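Local coordinates for diaminopimelate decarboxylase (Aquifex aeolicus, PDB 2P3E), which probably decarboxylates meso-diaminopimelate to L-lysine, the last step of lysine biosynthesis, as a pyridoxal 5'-phosphate-dependent homodimeric enzyme, at residues B[379-393]-B[404-416]. Residues are numbered along the deposited sequence; the frame is centred on the assembly and turned at random.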
# COMPACT_ATOMS: atom_id res chain seq x y z
N PHE B 379 -0.25 1.17 -10.03
CA PHE B 379 0.64 2.17 -9.46
C PHE B 379 -0.04 2.99 -8.36
O PHE B 379 0.62 3.40 -7.41
CB PHE B 379 1.21 3.13 -10.53
CG PHE B 379 2.37 3.94 -10.02
CD1 PHE B 379 3.68 3.47 -10.19
CD2 PHE B 379 2.16 5.13 -9.34
CE1 PHE B 379 4.78 4.22 -9.69
CE2 PHE B 379 3.25 5.87 -8.82
CZ PHE B 379 4.55 5.41 -9.00
N ALA B 380 -1.33 3.23 -8.50
CA ALA B 380 -2.09 4.04 -7.55
C ALA B 380 -1.97 3.55 -6.09
O ALA B 380 -2.00 4.36 -5.16
CB ALA B 380 -3.57 4.15 -7.98
N MET B 381 -1.79 2.24 -5.91
CA MET B 381 -1.67 1.64 -4.57
C MET B 381 -0.24 1.22 -4.23
O MET B 381 0.00 0.60 -3.20
CB MET B 381 -2.63 0.45 -4.42
CG MET B 381 -4.09 0.81 -4.74
SD MET B 381 -5.26 -0.55 -4.43
CE MET B 381 -5.60 -0.32 -2.70
N SER B 382 0.71 1.59 -5.09
CA SER B 382 2.13 1.28 -4.91
C SER B 382 2.76 2.07 -3.74
O SER B 382 2.50 3.29 -3.55
CB SER B 382 2.88 1.56 -6.22
OG SER B 382 4.25 1.22 -6.13
N SER B 383 3.55 1.36 -2.93
CA SER B 383 4.14 1.93 -1.72
C SER B 383 5.67 1.83 -1.77
O SER B 383 6.26 1.45 -2.81
CB SER B 383 3.60 1.21 -0.47
OG SER B 383 4.16 -0.10 -0.39
N HIS B 384 6.30 2.18 -0.65
CA HIS B 384 7.75 2.09 -0.48
C HIS B 384 8.15 1.03 0.54
O HIS B 384 9.27 1.05 1.05
CB HIS B 384 8.33 3.45 -0.06
CG HIS B 384 8.21 4.49 -1.12
ND1 HIS B 384 7.68 5.74 -0.88
CD2 HIS B 384 8.52 4.45 -2.43
CE1 HIS B 384 7.70 6.45 -2.00
NE2 HIS B 384 8.18 5.68 -2.96
N TYR B 385 7.24 0.09 0.79
CA TYR B 385 7.52 -0.98 1.73
C TYR B 385 8.86 -1.65 1.41
O TYR B 385 9.17 -1.90 0.24
CB TYR B 385 6.33 -1.96 1.73
CG TYR B 385 6.36 -2.97 2.85
CD1 TYR B 385 6.83 -2.63 4.12
CD2 TYR B 385 5.88 -4.28 2.65
CE1 TYR B 385 6.86 -3.57 5.16
CE2 TYR B 385 5.89 -5.21 3.67
CZ TYR B 385 6.38 -4.85 4.92
OH TYR B 385 6.39 -5.80 5.93
N ASN B 386 9.66 -1.90 2.46
CA ASN B 386 11.00 -2.45 2.32
C ASN B 386 11.97 -1.47 1.65
O ASN B 386 12.99 -1.88 1.09
CB ASN B 386 10.98 -3.81 1.57
CG ASN B 386 10.33 -4.96 2.36
OD1 ASN B 386 10.36 -6.09 1.90
ND2 ASN B 386 9.75 -4.69 3.54
N MET B 387 11.65 -0.17 1.70
CA MET B 387 12.52 0.86 1.11
C MET B 387 12.74 0.61 -0.38
O MET B 387 13.85 0.81 -0.90
CB MET B 387 13.86 0.96 1.88
CG MET B 387 13.82 1.87 3.09
SD MET B 387 13.55 3.62 2.65
CE MET B 387 15.06 3.96 1.74
N ARG B 388 11.69 0.19 -1.08
CA ARG B 388 11.77 -0.08 -2.50
C ARG B 388 11.24 1.10 -3.31
O ARG B 388 10.07 1.44 -3.20
CB ARG B 388 10.99 -1.37 -2.85
CG ARG B 388 11.53 -2.60 -2.12
CD ARG B 388 11.11 -3.93 -2.76
NE ARG B 388 12.01 -4.29 -3.85
CZ ARG B 388 13.20 -4.91 -3.74
NH1 ARG B 388 13.68 -5.35 -2.57
NH2 ARG B 388 13.91 -5.13 -4.85
N PRO B 389 12.12 1.73 -4.12
CA PRO B 389 11.63 2.81 -4.99
C PRO B 389 10.62 2.26 -5.98
O PRO B 389 10.73 1.10 -6.43
CB PRO B 389 12.89 3.27 -5.74
CG PRO B 389 14.05 2.81 -4.90
CD PRO B 389 13.57 1.52 -4.26
N ARG B 390 9.63 3.08 -6.30
CA ARG B 390 8.57 2.68 -7.22
C ARG B 390 9.03 2.72 -8.68
O ARG B 390 10.05 3.33 -9.03
CB ARG B 390 7.30 3.50 -7.01
CG ARG B 390 6.68 3.30 -5.61
CD ARG B 390 5.41 4.10 -5.41
NE ARG B 390 5.68 5.55 -5.35
CZ ARG B 390 4.89 6.44 -4.75
NH1 ARG B 390 3.77 6.03 -4.15
NH2 ARG B 390 5.20 7.73 -4.75
N ALA B 391 8.26 2.04 -9.52
CA ALA B 391 8.61 1.77 -10.91
C ALA B 391 8.58 3.03 -11.76
O ALA B 391 7.83 3.97 -11.46
CB ALA B 391 7.63 0.76 -11.48
N ALA B 392 9.36 3.01 -12.85
CA ALA B 392 9.19 4.00 -13.93
C ALA B 392 7.84 3.71 -14.63
O ALA B 392 7.35 2.57 -14.59
CB ALA B 392 10.33 3.92 -14.94
N GLU B 393 7.27 4.74 -15.23
CA GLU B 393 6.08 4.60 -16.06
C GLU B 393 6.35 5.18 -17.47
O GLU B 393 6.84 6.29 -17.61
CB GLU B 393 4.90 5.34 -15.44
CG GLU B 393 4.38 4.72 -14.12
CD GLU B 393 3.14 5.48 -13.58
OE1 GLU B 393 3.25 6.69 -13.24
OE2 GLU B 393 2.06 4.86 -13.47
N ILE B 404 6.78 8.94 -18.66
CA ILE B 404 5.75 9.74 -17.96
C ILE B 404 5.89 9.73 -16.40
O ILE B 404 5.23 10.51 -15.70
CB ILE B 404 4.30 9.41 -18.44
CG1 ILE B 404 3.98 7.92 -18.22
CG2 ILE B 404 4.12 9.79 -19.92
CD1 ILE B 404 2.49 7.61 -18.23
N ARG B 405 6.77 8.88 -15.90
CA ARG B 405 7.25 8.96 -14.51
C ARG B 405 8.63 8.34 -14.41
O ARG B 405 8.81 7.18 -14.76
CB ARG B 405 6.29 8.26 -13.53
CG ARG B 405 6.63 8.59 -12.06
CD ARG B 405 5.73 7.86 -11.05
NE ARG B 405 6.23 8.10 -9.69
CZ ARG B 405 5.74 8.99 -8.84
NH1 ARG B 405 4.70 9.75 -9.17
NH2 ARG B 405 6.26 9.10 -7.62
N LYS B 406 9.61 9.13 -13.95
CA LYS B 406 10.96 8.60 -13.74
C LYS B 406 10.91 7.58 -12.60
O LYS B 406 10.09 7.70 -11.68
CB LYS B 406 11.93 9.72 -13.35
CG LYS B 406 12.17 10.79 -14.46
CD LYS B 406 13.08 11.94 -13.92
CE LYS B 406 12.38 12.76 -12.81
NZ LYS B 406 13.03 14.09 -12.52
N ARG B 407 11.79 6.59 -12.69
CA ARG B 407 12.01 5.69 -11.57
C ARG B 407 12.52 6.49 -10.38
O ARG B 407 13.40 7.35 -10.52
CB ARG B 407 13.03 4.61 -11.95
CG ARG B 407 13.18 3.47 -10.93
CD ARG B 407 14.11 2.38 -11.47
NE ARG B 407 13.62 1.91 -12.77
CZ ARG B 407 12.62 1.03 -12.94
NH1 ARG B 407 11.99 0.51 -11.89
NH2 ARG B 407 12.24 0.72 -14.17
N GLU B 408 11.97 6.21 -9.20
CA GLU B 408 12.41 6.83 -7.96
C GLU B 408 13.76 6.26 -7.55
O GLU B 408 14.17 5.20 -8.02
CB GLU B 408 11.37 6.55 -6.86
CG GLU B 408 10.03 7.22 -7.14
CD GLU B 408 8.90 6.68 -6.27
OE1 GLU B 408 9.18 5.86 -5.38
OE2 GLU B 408 7.76 7.11 -6.46
N ASN B 409 14.45 6.98 -6.68
CA ASN B 409 15.63 6.48 -6.01
C ASN B 409 15.41 6.50 -4.50
O ASN B 409 14.38 6.97 -4.04
CB ASN B 409 16.87 7.27 -6.44
CG ASN B 409 16.74 8.77 -6.18
OD1 ASN B 409 15.99 9.23 -5.30
ND2 ASN B 409 17.52 9.54 -6.92
N TYR B 410 16.37 5.97 -3.73
CA TYR B 410 16.23 5.92 -2.27
C TYR B 410 16.06 7.30 -1.63
O TYR B 410 15.29 7.46 -0.67
CB TYR B 410 17.44 5.21 -1.64
CG TYR B 410 17.74 3.85 -2.22
CD1 TYR B 410 16.70 2.96 -2.56
CD2 TYR B 410 19.05 3.43 -2.40
CE1 TYR B 410 16.99 1.70 -3.10
CE2 TYR B 410 19.35 2.17 -2.92
CZ TYR B 410 18.31 1.32 -3.26
OH TYR B 410 18.60 0.07 -3.78
N ASP B 411 16.79 8.29 -2.17
CA ASP B 411 16.73 9.63 -1.65
C ASP B 411 15.29 10.14 -1.66
O ASP B 411 14.87 10.81 -0.72
CB ASP B 411 17.62 10.58 -2.45
CG ASP B 411 19.12 10.47 -2.09
OD1 ASP B 411 19.48 9.81 -1.08
OD2 ASP B 411 19.92 11.07 -2.84
N TYR B 412 14.55 9.84 -2.74
CA TYR B 412 13.15 10.30 -2.88
C TYR B 412 12.23 9.79 -1.75
O TYR B 412 11.41 10.55 -1.21
CB TYR B 412 12.58 9.85 -4.23
CG TYR B 412 11.07 10.07 -4.38
CD1 TYR B 412 10.57 11.31 -4.78
CD2 TYR B 412 10.17 9.04 -4.10
CE1 TYR B 412 9.18 11.53 -4.92
CE2 TYR B 412 8.78 9.23 -4.22
CZ TYR B 412 8.29 10.47 -4.64
OH TYR B 412 6.93 10.66 -4.76
N ILE B 413 12.38 8.52 -1.42
CA ILE B 413 11.60 7.88 -0.34
C ILE B 413 11.75 8.65 0.99
O ILE B 413 10.76 8.92 1.67
CB ILE B 413 11.97 6.38 -0.15
CG1 ILE B 413 11.78 5.60 -1.46
CG2 ILE B 413 11.13 5.74 0.99
CD1 ILE B 413 12.35 4.16 -1.40
N VAL B 414 12.99 8.99 1.35
CA VAL B 414 13.25 9.61 2.66
C VAL B 414 13.48 11.13 2.62
O VAL B 414 13.84 11.73 3.64
CB VAL B 414 14.41 8.89 3.42
CG1 VAL B 414 14.02 7.42 3.70
CG2 VAL B 414 15.69 8.95 2.62
N GLU B 415 13.28 11.75 1.46
CA GLU B 415 13.53 13.20 1.30
C GLU B 415 12.85 14.08 2.36
O GLU B 415 13.48 15.01 2.88
CB GLU B 415 13.22 13.66 -0.14
CG GLU B 415 13.71 15.11 -0.46
CD GLU B 415 12.73 16.21 -0.03
OE1 GLU B 415 11.56 15.91 0.25
OE2 GLU B 415 13.15 17.40 0.01
N PRO B 416 11.57 13.81 2.71
CA PRO B 416 10.91 14.59 3.77
C PRO B 416 11.51 14.44 5.18
O PRO B 416 11.13 15.19 6.09
CB PRO B 416 9.47 14.08 3.74
CG PRO B 416 9.30 13.62 2.29
CD PRO B 416 10.59 12.91 2.05
O HOH W 1 12.13 0.67 -9.03
O HOH W 2 8.46 6.32 -9.97
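The side chain of Glu408 meets Pro389, His384 and Arg390 in turn. Glu408 CB rests on CB of Pro389, 3.8 Å away. CG lies anti to the carbonyl carbon (chi1 -65°) and the chain runs on extended, which brings the carboxylate to the edges of the His384 ring and the Arg390 guanidinium. Glu408 OE1 accepts two N-H groups from opposite faces of the carboxylate: His384 NE2 at 2.6 Å, on the syn side but tilted out of the plane, and the backbone N of Arg390 at 3.0 Å, well above it. Glu408 OE2 takes Arg390 side-on, NE at 2.8 Å and NH2 at 3.1 Å, while its anti lone pair receives Arg405 NH2 at 2.7 Å. This buried salt-bridge network lies beyond the open end of the hairpin formed by strands 392-397 and 400-405, where Ile404 and Arg405 both face Glu393 in a classic beta bulge. A glutamine here would probably leave the guanidinium groups of Arg390 and Arg405 without the negative charge they share. Ile413 CG1 packs over one face of the His384 ring, whose ND1 is hydrogen-bonded to Arg390 NH2 of the second subunit. Phe379 CZ lies over the Arg405 guanidinium, 3.2 Å from Arg405 NE.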